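PDB 5LHJ: leucine aminopeptidase 2, chloroplastic from Streptomyces sp. BC16019, which is a metalloaminopeptidase of the M17 family that takes part in the maturation of the peptide antibiotic bottromycin. Local coordinates for residues A475-Y479 against G480-F484. Residues are numbered along the deposited sequence; the frame is centred on the assembly and turned at random.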
loop_
_atom_site.group_PDB
_atom_site.type_symbol
_atom_site.label_atom_id
_atom_site.label_comp_id
_atom_site.label_asym_id
_atom_site.label_seq_id
_atom_site.Cartn_x
_atom_site.Cartn_y
_atom_site.Cartn_z
ATOM N N ALA A 475 13.325 -32.909 3.713
ATOM C CA ALA A 475 13.841 -34.012 2.921
ATOM C C ALA A 475 15.301 -33.700 2.532
ATOM O O ALA A 475 16.080 -33.307 3.394
ATOM C CB ALA A 475 12.934 -34.261 1.731
ATOM N N GLU A 476 15.662 -33.819 1.262
ATOM C CA GLU A 476 17.050 -33.613 0.831
ATOM C C GLU A 476 17.350 -32.153 0.440
ATOM O O GLU A 476 18.430 -31.878 -0.100
ATOM C CB GLU A 476 17.400 -34.571 -0.321
ATOM C CG GLU A 476 16.826 -34.243 -1.700
ATOM C CD GLU A 476 15.384 -34.658 -1.899
ATOM O OE1 GLU A 476 14.676 -34.939 -0.910
ATOM O OE2 GLU A 476 14.951 -34.695 -3.060
ATOM N N VAL A 477 16.409 -31.233 0.713
ATOM C CA VAL A 477 16.518 -29.844 0.262
ATOM C C VAL A 477 16.777 -28.883 1.431
ATOM O O VAL A 477 16.007 -28.851 2.406
ATOM C CB VAL A 477 15.262 -29.406 -0.512
ATOM C CG1 VAL A 477 15.466 -28.011 -1.119
ATOM C CG2 VAL A 477 14.929 -30.407 -1.604
ATOM N N PRO A 478 17.865 -28.086 1.347
ATOM C CA PRO A 478 18.228 -27.151 2.403
ATOM C C PRO A 478 17.454 -25.858 2.287
ATOM O O PRO A 478 16.787 -25.623 1.275
ATOM C CB PRO A 478 19.705 -26.863 2.106
ATOM C CG PRO A 478 19.766 -26.900 0.630
ATOM C CD PRO A 478 18.826 -28.016 0.228
ATOM N N TYR A 479 17.569 -25.025 3.315
ATOM C CA TYR A 479 17.210 -23.617 3.191
ATOM C C TYR A 479 18.183 -23.006 2.190
ATOM O O TYR A 479 19.365 -23.349 2.197
ATOM C CB TYR A 479 17.337 -22.894 4.538
ATOM C CG TYR A 479 17.001 -21.422 4.437
ATOM C CD1 TYR A 479 17.964 -20.487 4.088
ATOM C CD2 TYR A 479 15.705 -20.976 4.653
ATOM C CE1 TYR A 479 17.644 -19.142 3.964
ATOM C CE2 TYR A 479 15.373 -19.637 4.534
ATOM C CZ TYR A 479 16.346 -18.726 4.193
ATOM O OH TYR A 479 16.022 -17.394 4.081
ATOM N N GLY A 480 17.692 -22.101 1.357
ATOM C CA GLY A 480 18.533 -21.288 0.462
ATOM C C GLY A 480 18.644 -21.872 -0.940
ATOM O O GLY A 480 17.682 -22.430 -1.472
ATOM N N GLY A 481 19.801 -21.724 -1.576
ATOM C CA GLY A 481 19.986 -22.246 -2.923
ATOM C C GLY A 481 19.784 -23.756 -2.964
ATOM O O GLY A 481 20.347 -24.485 -2.143
ATOM N N THR A 482 18.969 -24.233 -3.905
ATOM C CA THR A 482 18.583 -25.637 -3.952
ATOM C C THR A 482 19.277 -26.452 -5.051
ATOM O O THR A 482 19.357 -27.681 -4.951
ATOM C CB THR A 482 17.076 -25.779 -4.199
ATOM O OG1 THR A 482 16.750 -25.192 -5.458
ATOM C CG2 THR A 482 16.277 -25.115 -3.104
ATOM N N GLY A 483 19.795 -25.784 -6.083
ATOM C CA GLY A 483 20.297 -26.471 -7.268
ATOM C C GLY A 483 19.199 -27.120 -8.104
ATOM O O GLY A 483 19.454 -28.047 -8.870
ATOM N N PHE A 484 17.970 -26.623 -7.953
ATOM C CA PHE A 484 16.823 -27.130 -8.697
ATOM C C PHE A 484 17.092 -27.105 -10.202
ATOM O O PHE A 484 17.677 -26.148 -10.713
ATOM C CB PHE A 484 15.575 -26.299 -8.395
ATOM C CG PHE A 484 14.304 -26.878 -8.956
ATOM C CD1 PHE A 484 13.607 -27.845 -8.257
ATOM C CD2 PHE A 484 13.797 -26.437 -10.172
ATOM C CE1 PHE A 484 12.421 -28.365 -8.755
ATOM C CE2 PHE A 484 12.619 -26.965 -10.686
ATOM C CZ PHE A 484 11.936 -27.933 -9.963
HETATM O O HOH W 1 21.392 -24.031 0.391
#
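The Tyr479 ring stands oblique to the backbone N of Gly480, with Tyr479 CG 3.2 Å from Gly480 N, and packs besides on Tyr468 and on Ala427 of a neighbouring subunit. Pro478 CG touches Gly481 O at 3.7 Å, while the pyrrolidine also rests on Tyr140. A water bridges the bend, donating to Tyr479 O and to Gly481 O, each at 2.8 Å. Methyl meets methyl between Val477 CG1 and Thr482 CG2, 3.6 Å apart; CG1 reaches this place because it stands anti to the Val477 backbone N (chi1 -173°). The other branch of Thr482, OG1, accepts from the backbone N of Phe484 (3.1 Å, 146° at the hydrogen), forming an ST turn, and is also hydrogen-bonded to Pro466 O. Serine at this position could keep the hydroxyl but would probably leave Val477 CG1 without its methyl partner. Gly480 takes a backbone conformation (phi 96°) that would jam a side chain against the carbonyl of Tyr479. Strand 480-481 pairs antiparallel with strand 468-469 in the catalytic domain, and Gly481 lies about 12 Å from the side chain of Asp284, which binds manganese in this protein though this chain holds none. The chemistry is thus divided: the methyl contact is apolar and a water links two carbonyls, while hydrogen bonds of Pro478 O to Asn469, Gly481 N to Asn185 and the Thr482 hydroxyl to Pro466 tie the bend to its domain.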